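Local coordinates for protein possible galactose mutarotase (Streptomyces platensis subsp. rosaceus, PDB 4RNL) that probably interconverts the alpha and beta anomers of galactose or a related aldose, at residues Tyr85-Val95 with Gln310-Arg318; Ala240-Val251 with Thr274-Asp285. All coordinates share one frame; numbering follows the deposited sequence.

Contact 1 of 2, residues Tyr85-Val95 with Gln310-Arg318; sequences YANRIAGASFV and QHFPDSPNR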
loop_
_atom_site.group_PDB
_atom_site.type_symbol
_atom_site.label_atom_id
_atom_site.label_comp_id
_atom_site.label_asym_id
_atom_site.label_seq_id
_atom_site.Cartn_x
_atom_site.Cartn_y
_atom_site.Cartn_z
ATOM N N TYR A 85 -0.311 -11.160 4.161
ATOM C CA TYR A 85 0.391 -10.455 5.238
ATOM C C TYR A 85 1.402 -9.477 4.653
ATOM O O TYR A 85 2.390 -9.881 4.037
ATOM C CB TYR A 85 1.057 -11.419 6.252
ATOM C CG TYR A 85 1.550 -10.645 7.464
ATOM C CD1 TYR A 85 2.793 -10.028 7.454
ATOM C CD2 TYR A 85 0.739 -10.477 8.585
ATOM C CE1 TYR A 85 3.226 -9.277 8.519
ATOM C CE2 TYR A 85 1.165 -9.730 9.667
ATOM C CZ TYR A 85 2.413 -9.128 9.622
ATOM O OH TYR A 85 2.860 -8.371 10.681
ATOM N N ALA A 86 1.154 -8.187 4.852
ATOM C CA ALA A 86 2.024 -7.156 4.287
ATOM C C ALA A 86 3.282 -7.026 5.128
ATOM O O ALA A 86 3.232 -7.102 6.359
ATOM C CB ALA A 86 1.307 -5.822 4.209
ATOM N N ASN A 87 4.395 -6.782 4.447
ATOM C CA ASN A 87 5.724 -6.751 5.058
ATOM C C ASN A 87 6.228 -8.130 5.506
ATOM O O ASN A 87 5.826 -9.155 4.944
ATOM C CB ASN A 87 5.820 -5.702 6.172
ATOM C CG ASN A 87 7.175 -5.040 6.212
ATOM O OD1 ASN A 87 8.075 -5.512 6.898
ATOM N ND2 ASN A 87 7.345 -3.967 5.432
ATOM N N ARG A 88 7.104 -8.161 6.504
ATOM C CA ARG A 88 7.919 -9.349 6.741
ATOM C C ARG A 88 7.484 -10.190 7.929
ATOM O O ARG A 88 7.064 -9.663 8.962
ATOM C CB ARG A 88 9.392 -8.946 6.913
ATOM C CG ARG A 88 9.991 -8.321 5.675
ATOM C CD ARG A 88 11.439 -7.899 5.859
ATOM N NE ARG A 88 11.998 -7.533 4.554
ATOM C CZ ARG A 88 11.846 -6.341 3.989
ATOM N NH1 ARG A 88 11.183 -5.384 4.627
ATOM N NH2 ARG A 88 12.356 -6.100 2.785
ATOM N N ILE A 89 7.607 -11.504 7.768
ATOM C CA ILE A 89 7.479 -12.441 8.877
ATOM C C ILE A 89 8.819 -13.143 9.001
ATOM O O ILE A 89 9.280 -13.799 8.059
ATOM C CB ILE A 89 6.358 -13.467 8.623
ATOM C CG1 ILE A 89 5.003 -12.756 8.569
ATOM C CG2 ILE A 89 6.365 -14.565 9.711
ATOM C CD1 ILE A 89 3.829 -13.665 8.142
ATOM N N ALA A 90 9.459 -12.978 10.150
ATOM C CA ALA A 90 10.815 -13.476 10.348
ATOM C C ALA A 90 10.899 -14.991 10.164
ATOM O O ALA A 90 10.074 -15.744 10.695
ATOM C CB ALA A 90 11.329 -13.066 11.719
ATOM N N GLY A 91 11.889 -15.426 9.391
ATOM C CA GLY A 91 12.172 -16.842 9.214
ATOM C C GLY A 91 11.130 -17.584 8.400
ATOM O O GLY A 91 11.154 -18.818 8.341
ATOM N N ALA A 92 10.221 -16.834 7.778
ATOM C CA ALA A 92 9.127 -17.416 7.000
ATOM C C ALA A 92 8.377 -18.450 7.828
ATOM O O ALA A 92 8.011 -19.518 7.329
ATOM C CB ALA A 92 9.652 -18.046 5.708
ATOM N N SER A 93 8.153 -18.128 9.099
ATOM C CA SER A 93 7.502 -19.057 10.011
ATOM C C SER A 93 6.872 -18.304 11.174
ATOM O O SER A 93 7.397 -17.280 11.609
ATOM C CB SER A 93 8.528 -20.049 10.554
ATOM O OG SER A 93 7.901 -21.023 11.361
ATOM N N PHE A 94 5.750 -18.815 11.682
ATOM C CA PHE A 94 5.153 -18.277 12.908
ATOM C C PHE A 94 4.291 -19.336 13.589
ATOM O O PHE A 94 3.962 -20.354 12.984
ATOM C CB PHE A 94 4.351 -16.990 12.638
ATOM C CG PHE A 94 3.143 -17.187 11.755
ATOM C CD1 PHE A 94 3.269 -17.200 10.376
ATOM C CD2 PHE A 94 1.879 -17.345 12.310
ATOM C CE1 PHE A 94 2.155 -17.367 9.563
ATOM C CE2 PHE A 94 0.759 -17.519 11.505
ATOM C CZ PHE A 94 0.898 -17.531 10.132
ATOM N N VAL A 95 3.951 -19.101 14.854
ATOM C CA VAL A 95 3.099 -20.018 15.599
ATOM C C VAL A 95 1.728 -19.390 15.815
ATOM O O VAL A 95 1.621 -18.226 16.204
ATOM C CB VAL A 95 3.731 -20.401 16.953
ATOM C CG1 VAL A 95 2.807 -21.322 17.757
ATOM C CG2 VAL A 95 5.062 -21.079 16.735
ATOM N N GLN A 310 -0.522 -0.066 7.866
ATOM C CA GLN A 310 -0.365 -1.487 8.141
ATOM C C GLN A 310 -0.285 -1.762 9.633
ATOM O O GLN A 310 -0.157 -0.838 10.443
ATOM C CB GLN A 310 0.942 -1.949 7.488
ATOM C CG GLN A 310 2.155 -1.220 8.079
ATOM C CD GLN A 310 3.470 -1.783 7.607
ATOM O OE1 GLN A 310 3.519 -2.528 6.629
ATOM N NE2 GLN A 310 4.554 -1.439 8.310
ATOM N N HIS A 311 -0.378 -3.035 10.003
ATOM C CA HIS A 311 0.095 -3.460 11.318
ATOM C C HIS A 311 1.615 -3.667 11.229
ATOM O O HIS A 311 2.171 -3.732 10.131
ATOM C CB HIS A 311 -0.633 -4.726 11.781
ATOM C CG HIS A 311 -1.962 -4.455 12.424
ATOM N ND1 HIS A 311 -2.923 -3.657 11.839
ATOM C CD2 HIS A 311 -2.488 -4.882 13.595
ATOM C CE1 HIS A 311 -3.982 -3.598 12.626
ATOM N NE2 HIS A 311 -3.744 -4.332 13.701
ATOM N N PHE A 312 2.282 -3.749 12.377
ATOM C CA PHE A 312 3.748 -3.712 12.427
ATOM C C PHE A 312 4.394 -4.951 11.798
ATOM O O PHE A 312 3.825 -6.047 11.853
ATOM C CB PHE A 312 4.235 -3.619 13.884
ATOM C CG PHE A 312 3.751 -2.406 14.642
ATOM C CD1 PHE A 312 3.074 -1.365 14.012
ATOM C CD2 PHE A 312 3.995 -2.311 16.007
ATOM C CE1 PHE A 312 2.644 -0.257 14.741
ATOM C CE2 PHE A 312 3.572 -1.213 16.738
ATOM C CZ PHE A 312 2.893 -0.183 16.101
ATOM N N PRO A 313 5.596 -4.788 11.206
ATOM C CA PRO A 313 6.357 -5.930 10.678
ATOM C C PRO A 313 6.541 -7.014 11.729
ATOM O O PRO A 313 6.749 -6.694 12.904
ATOM C CB PRO A 313 7.722 -5.315 10.337
ATOM C CG PRO A 313 7.403 -3.879 10.023
ATOM C CD PRO A 313 6.281 -3.504 10.959
ATOM N N ASP A 314 6.449 -8.272 11.300
ATOM C CA ASP A 314 6.723 -9.437 12.142
ATOM C C ASP A 314 5.736 -9.612 13.299
ATOM O O ASP A 314 6.048 -10.271 14.288
ATOM C CB ASP A 314 8.166 -9.425 12.673
ATOM C CG ASP A 314 8.639 -10.808 13.093
ATOM O OD1 ASP A 314 8.193 -11.794 12.462
ATOM O OD2 ASP A 314 9.440 -10.923 14.053
ATOM N N SER A 315 4.547 -9.029 13.179
ATOM C CA SER A 315 3.549 -9.163 14.254
ATOM C C SER A 315 3.173 -10.601 14.627
ATOM O O SER A 315 2.949 -10.885 15.816
ATOM C CB SER A 315 2.291 -8.335 13.950
ATOM O OG SER A 315 2.604 -6.945 13.895
ATOM N N PRO A 316 3.119 -11.527 13.646
ATOM C CA PRO A 316 2.798 -12.902 14.053
ATOM C C PRO A 316 3.846 -13.541 14.970
ATOM O O PRO A 316 3.576 -14.578 15.578
ATOM C CB PRO A 316 2.729 -13.648 12.715
ATOM C CG PRO A 316 2.277 -12.591 11.744
ATOM C CD PRO A 316 3.064 -11.378 12.175
ATOM N N ASN A 317 5.023 -12.932 15.071
ATOM C CA ASN A 317 6.050 -13.412 15.997
ATOM C C ASN A 317 6.277 -12.466 17.165
ATOM O O ASN A 317 7.201 -12.656 17.952
ATOM C CB ASN A 317 7.372 -13.613 15.248
ATOM C CG ASN A 317 7.347 -14.826 14.356
ATOM O OD1 ASN A 317 6.957 -15.915 14.791
ATOM N ND2 ASN A 317 7.746 -14.649 13.092
ATOM N N ARG A 318 5.436 -11.441 17.266
ATOM C CA ARG A 318 5.592 -10.392 18.271
ATOM C C ARG A 318 4.267 -10.122 18.983
ATOM O O ARG A 318 3.493 -9.264 18.555
ATOM C CB ARG A 318 6.085 -9.103 17.601
ATOM C CG ARG A 318 7.517 -9.172 17.076
ATOM C CD ARG A 318 8.530 -9.267 18.220
ATOM N NE ARG A 318 8.527 -8.084 19.087
ATOM C CZ ARG A 318 9.417 -7.097 19.015
ATOM N NH1 ARG A 318 9.339 -6.062 19.842
ATOM N NH2 ARG A 318 10.383 -7.139 18.108
HETATM O O HOH W 1 3.571 -5.975 8.862
HETATM O O HOH W 2 4.876 -2.965 4.267
HETATM O O HOH W 3 0.967 -15.573 15.452
HETATM O O HOH W 4 5.127 -17.021 16.432
#
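Asp314 and Asn317 grip the backbone of Ala90 and Ser93 through a short chain of hydrogen bonds. Ala90 N points almost straight at Asp314 OD1 (2.9 Å, 172° at the hydrogen), reaching it from above the carboxylate plane. The same oxygen takes a second bond on its syn side from Asn317 ND2, at 3.0 Å. That amide lies nearly coplanar with both its acceptors, and its other hydrogen goes to Ser93 O, 3.0 Å from Asn317 ND2. Bonds to a backbone carbonyl and a carboxylate thus set the rotation of the Asn317 amide, while its OD1 takes a bond from a water that also joins Val95 N and Pro316 O. With an alanine in place of Asn317, Ser93 O would probably lose its side-chain donor, and the Asp314 carboxylate would be freer to turn. A weak bond from Asp314 N to Arg88 O and one from Ser315 N to Tyr85 OH, 3.1 Å long, add further ties. With CG anti to the amide nitrogen (chi1 -170°), Tyr85 sends its hydroxyl into the Phe312-Ser315 type II turn. The Pro316 ring wedges between three side chains: CG sits off-centre over the Tyr85 ring, 4.2 Å from its centroid, CB lies 3.7 Å from Phe94 CG, and Ile89 CD1 closes in on Pro316 CG. Asn87 OD1 rests on Pro313. Arg88 turns away to Asn107 and bonds a glycerol, probably from the crystallisation liquor, which Asn87 reaches weakly. An Asn-Arg pair placed this way is consistent with the sugar pocket of galactose mutarotases, backed by the loop after strand 305-310.

Contact 2 of 2, residues Ala240-Val251 with Thr274-Asp285; sequences AYDHNFALDGGV and TTEPGLQLYTAD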
loop_
_atom_site.group_PDB
_atom_site.type_symbol
_atom_site.label_atom_id
_atom_site.label_comp_id
_atom_site.label_asym_id
_atom_site.label_seq_id
_atom_site.Cartn_x
_atom_site.Cartn_y
_atom_site.Cartn_z
ATOM N N ALA A 240 17.087 7.930 2.931
ATOM C CA ALA A 240 16.505 6.640 2.589
ATOM C C ALA A 240 15.786 6.084 3.815
ATOM O O ALA A 240 16.310 6.159 4.934
ATOM C CB ALA A 240 17.597 5.678 2.146
ATOM N N TYR A 241 14.593 5.536 3.601
ATOM C CA TYR A 241 13.827 4.894 4.664
ATOM C C TYR A 241 13.232 3.589 4.170
ATOM O O TYR A 241 12.913 3.437 2.988
ATOM C CB TYR A 241 12.699 5.818 5.169
ATOM C CG TYR A 241 13.216 7.070 5.840
ATOM C CD1 TYR A 241 13.507 7.076 7.199
ATOM C CD2 TYR A 241 13.421 8.236 5.114
ATOM C CE1 TYR A 241 14.001 8.214 7.823
ATOM C CE2 TYR A 241 13.914 9.389 5.727
ATOM C CZ TYR A 241 14.201 9.366 7.083
ATOM O OH TYR A 241 14.687 10.501 7.703
ATOM N N ASP A 242 13.101 2.638 5.086
ATOM C CA ASP A 242 12.316 1.435 4.863
ATOM C C ASP A 242 11.929 0.981 6.258
ATOM O O ASP A 242 12.419 -0.035 6.757
ATOM C CB ASP A 242 13.141 0.368 4.145
ATOM C CG ASP A 242 12.313 -0.842 3.753
ATOM O OD1 ASP A 242 11.068 -0.801 3.918
ATOM O OD2 ASP A 242 12.908 -1.836 3.271
ATOM N N HIS A 243 11.077 1.780 6.896
ATOM C CA HIS A 243 10.828 1.673 8.332
ATOM C C HIS A 243 9.363 1.859 8.661
ATOM O O HIS A 243 8.668 2.647 8.015
ATOM C CB HIS A 243 11.632 2.736 9.074
ATOM C CG HIS A 243 13.111 2.525 8.994
ATOM N ND1 HIS A 243 13.853 2.904 7.896
ATOM C CD2 HIS A 243 13.978 1.951 9.859
ATOM C CE1 HIS A 243 15.122 2.592 8.098
ATOM N NE2 HIS A 243 15.226 2.016 9.285
ATOM N N ASN A 244 8.904 1.120 9.668
ATOM C CA ASN A 244 7.557 1.258 10.192
ATOM C C ASN A 244 7.522 2.303 11.298
ATOM O O ASN A 244 8.367 2.294 12.202
ATOM C CB ASN A 244 7.077 -0.092 10.754
ATOM C CG ASN A 244 5.742 0.014 11.478
ATOM O OD1 ASN A 244 4.681 0.065 10.846
ATOM N ND2 ASN A 244 5.786 0.024 12.812
ATOM N N PHE A 245 6.540 3.196 11.224
ATOM C CA PHE A 245 6.274 4.156 12.291
ATOM C C PHE A 245 5.066 3.707 13.117
ATOM O O PHE A 245 4.069 3.246 12.569
ATOM C CB PHE A 245 6.044 5.552 11.688
ATOM C CG PHE A 245 7.282 6.142 11.076
ATOM C CD1 PHE A 245 7.692 5.763 9.802
ATOM C CD2 PHE A 245 8.073 7.025 11.800
ATOM C CE1 PHE A 245 8.850 6.273 9.243
ATOM C CE2 PHE A 245 9.235 7.545 11.246
ATOM C CZ PHE A 245 9.630 7.168 9.978
ATOM N N ALA A 246 5.170 3.827 14.439
ATOM C CA ALA A 246 4.051 3.544 15.329
ATOM C C ALA A 246 3.200 4.808 15.433
ATOM O O ALA A 246 3.562 5.767 16.117
ATOM C CB ALA A 246 4.567 3.118 16.712
ATOM N N LEU A 247 2.072 4.814 14.738
ATOM C CA LEU A 247 1.224 5.994 14.692
ATOM C C LEU A 247 0.622 6.289 16.051
ATOM O O LEU A 247 0.173 5.376 16.751
ATOM C CB LEU A 247 0.108 5.779 13.661
ATOM C CG LEU A 247 0.659 5.471 12.271
ATOM C CD1 LEU A 247 -0.476 5.184 11.289
ATOM C CD2 LEU A 247 1.499 6.644 11.786
ATOM N N ASP A 248 0.616 7.562 16.439
ATOM C CA ASP A 248 0.013 7.943 17.717
ATOM C C ASP A 248 -1.463 7.540 17.750
ATOM O O ASP A 248 -2.203 7.776 16.791
ATOM C CB ASP A 248 0.164 9.452 17.957
ATOM C CG ASP A 248 1.626 9.889 18.020
ATOM O OD1 ASP A 248 2.498 9.046 18.331
ATOM O OD2 ASP A 248 1.901 11.078 17.765
ATOM N N GLY A 249 -1.879 6.903 18.838
ATOM C CA GLY A 249 -3.261 6.478 18.979
ATOM C C GLY A 249 -3.484 5.025 18.606
ATOM O O GLY A 249 -4.539 4.465 18.908
ATOM N N GLY A 250 -2.502 4.411 17.947
ATOM C CA GLY A 250 -2.593 2.998 17.603
ATOM C C GLY A 250 -3.734 2.642 16.662
ATOM O O GLY A 250 -4.013 3.378 15.722
ATOM N N VAL A 251 -4.383 1.505 16.908
ATOM C CA VAL A 251 -5.511 1.082 16.081
ATOM C C VAL A 251 -6.719 1.951 16.413
ATOM O O VAL A 251 -7.024 2.172 17.591
ATOM C CB VAL A 251 -5.859 -0.405 16.330
ATOM C CG1 VAL A 251 -7.016 -0.848 15.438
ATOM C CG2 VAL A 251 -4.643 -1.275 16.086
ATOM N N THR A 274 -6.074 6.938 8.173
ATOM C CA THR A 274 -6.166 5.490 8.294
ATOM C C THR A 274 -6.655 5.037 9.657
ATOM O O THR A 274 -6.576 5.773 10.641
ATOM C CB THR A 274 -4.808 4.807 7.991
ATOM O OG1 THR A 274 -4.992 3.391 7.857
ATOM C CG2 THR A 274 -3.789 5.081 9.102
ATOM N N THR A 275 -7.166 3.810 9.695
ATOM C CA THR A 275 -7.528 3.133 10.935
ATOM C C THR A 275 -6.322 2.381 11.508
ATOM O O THR A 275 -6.322 1.969 12.669
ATOM C CB THR A 275 -8.625 2.103 10.663
ATOM O OG1 THR A 275 -8.212 1.270 9.573
ATOM C CG2 THR A 275 -9.937 2.801 10.292
ATOM N N GLU A 276 -5.300 2.191 10.679
ATOM C CA GLU A 276 -4.146 1.352 11.042
ATOM C C GLU A 276 -3.251 1.963 12.117
ATOM O O GLU A 276 -3.184 3.189 12.257
ATOM C CB GLU A 276 -3.306 1.077 9.785
ATOM C CG GLU A 276 -4.000 0.181 8.767
ATOM C CD GLU A 276 -4.071 -1.271 9.218
ATOM O OE1 GLU A 276 -3.163 -1.722 9.946
ATOM O OE2 GLU A 276 -5.040 -1.970 8.848
ATOM N N PRO A 277 -2.524 1.110 12.858
ATOM C CA PRO A 277 -1.608 1.592 13.898
ATOM C C PRO A 277 -0.201 1.896 13.381
ATOM O O PRO A 277 0.626 2.482 14.097
ATOM C CB PRO A 277 -1.534 0.397 14.846
ATOM C CG PRO A 277 -1.649 -0.803 13.910
ATOM C CD PRO A 277 -2.648 -0.363 12.869
ATOM N N GLY A 278 0.090 1.474 12.162
ATOM C CA GLY A 278 1.440 1.612 11.652
ATOM C C GLY A 278 1.493 2.163 10.241
ATOM O O GLY A 278 0.508 2.148 9.495
ATOM N N LEU A 279 2.667 2.657 9.874
ATOM C CA LEU A 279 2.885 3.150 8.526
ATOM C C LEU A 279 4.301 2.803 8.116
ATOM O O LEU A 279 5.252 3.172 8.796
ATOM C CB LEU A 279 2.651 4.666 8.477
ATOM C CG LEU A 279 2.831 5.409 7.147
ATOM C CD1 LEU A 279 1.932 6.636 7.112
ATOM C CD2 LEU A 279 4.263 5.871 6.983
ATOM N N GLN A 280 4.442 2.099 6.999
ATOM C CA GLN A 280 5.763 1.834 6.448
ATOM C C GLN A 280 6.113 2.971 5.498
ATOM O O GLN A 280 5.361 3.262 4.577
ATOM C CB GLN A 280 5.766 0.511 5.674
ATOM C CG GLN A 280 7.158 0.003 5.304
ATOM C CD GLN A 280 7.854 -0.672 6.464
ATOM O OE1 GLN A 280 7.230 -0.964 7.492
ATOM N NE2 GLN A 280 9.155 -0.915 6.318
ATOM N N LEU A 281 7.249 3.619 5.726
ATOM C CA LEU A 281 7.734 4.641 4.809
ATOM C C LEU A 281 8.842 3.984 4.002
ATOM O O LEU A 281 9.810 3.508 4.571
ATOM C CB LEU A 281 8.290 5.832 5.600
ATOM C CG LEU A 281 9.031 6.901 4.795
ATOM C CD1 LEU A 281 8.133 7.459 3.716
ATOM C CD2 LEU A 281 9.518 8.019 5.715
ATOM N N TYR A 282 8.691 3.919 2.687
ATOM C CA TYR A 282 9.721 3.304 1.858
ATOM C C TYR A 282 10.068 4.228 0.708
ATOM O O TYR A 282 9.195 4.647 -0.047
ATOM C CB TYR A 282 9.278 1.926 1.341
ATOM C CG TYR A 282 10.315 1.299 0.437
ATOM C CD1 TYR A 282 11.637 1.174 0.850
ATOM C CD2 TYR A 282 9.975 0.845 -0.834
ATOM C CE1 TYR A 282 12.605 0.615 0.014
ATOM C CE2 TYR A 282 10.925 0.279 -1.675
ATOM C CZ TYR A 282 12.234 0.166 -1.243
ATOM O OH TYR A 282 13.173 -0.389 -2.077
ATOM N N THR A 283 11.346 4.554 0.585
ATOM C CA THR A 283 11.775 5.544 -0.398
ATOM C C THR A 283 12.299 4.956 -1.708
ATOM O O THR A 283 13.029 5.628 -2.425
ATOM C CB THR A 283 12.829 6.505 0.196
ATOM O OG1 THR A 283 13.883 5.738 0.803
ATOM C CG2 THR A 283 12.189 7.382 1.261
ATOM N N ALA A 284 11.931 3.714 -2.017
ATOM C CA ALA A 284 12.182 3.133 -3.349
ATOM C C ALA A 284 13.650 3.107 -3.742
ATOM O O ALA A 284 14.012 3.418 -4.887
ATOM C CB ALA A 284 11.361 3.873 -4.432
ATOM N N ASP A 285 14.513 2.732 -2.811
ATOM C CA ASP A 285 15.933 2.780 -3.108
ATOM C C ASP A 285 16.417 1.651 -4.015
ATOM O O ASP A 285 17.522 1.714 -4.545
ATOM C CB ASP A 285 16.737 2.874 -1.815
ATOM C CG ASP A 285 16.294 4.043 -0.972
ATOM O OD1 ASP A 285 16.821 5.160 -1.185
ATOM O OD2 ASP A 285 15.382 3.848 -0.135
HETATM O O HOH W 5 15.692 1.988 1.912
HETATM O O HOH W 6 11.161 -2.055 8.259
HETATM O O HOH W 7 0.738 2.622 16.927
#
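Phe245 meets the strand 278-282 with its ring edge: Leu279 O lies in the ring plane, and Leu281 CB comes to 3.7 Å from Phe245 CE1. Leu281 also serves Tyr241, its CD2 making an off-centre CH-pi contact with that ring, 4.3 Å from the centroid, while Thr283 CG2 approaches the ring edge. On the Tyr282 ring, Ala284 N sits 3.4 Å above the plane, over its centre; the Asp242 carboxylate nears the same ring obliquely, its plane turned 48° from it, with Asp242 CG 3.6 Å from Tyr282 CD1. The Gln280 amide stands almost perpendicular to this carboxylate. A bend at chi2 (79°) brings Gln280 NE2 back to Asp242 OD1, 3.1 Å away. The donor comes from above the carboxylate plane, while the oxygen lies near the amide plane. The other end of the amide, OE1, accepts from Gln310, whose NE2 also reaches Asn244 OD1; Asn244 ND2 in turn bonds Thr208. Beneath these groups runs regular antiparallel pairing, with His243 and Leu281, then Phe245 and Leu279, as hydrogen-bonded pairs. At one end Tyr241 N donates to Thr283 OG1 (2.9 Å), a hydroxyl that itself donates to Asp285 OD2; at the other, Leu247 N bonds Pro277 O at 2.8 Å. Phe245, Leu279 and Leu281 pack against strand 199-202 of another sheet, whereas Asp242, Asn244 and Gln280 occupy the reverse face. Asp242 OD1 there also binds a glycerol, probably from the crystallisation liquor; this polar surface, its carboxylate steadied by an amide, would suit sugar hydroxyls, consistent with a mutarotase pocket.

In the fold
The centres of contact 1 and contact 2 lie about 15 Å apart, and contact 2 is nested in the long loop closed by contact 1: 85-95 comes first, then 240-251, 274-285 and 310-318. Strands 242-246, 278-282 and 305-310 are successive neighbours in one seven-stranded antiparallel sheet, and 310-318 leaves the end of the last to reach 85-95. The contacts touch directly: His311 ND1 lies 2.7 Å from Glu276 OE1, and the Phe312 ring packs on Asn244. Glycerol, probably from the crystallisation liquor, is bound by Arg88 (weakly by Asn87), and glycerol is also bound by Asp242, which may mean that both contacts line a common carbohydrate pocket.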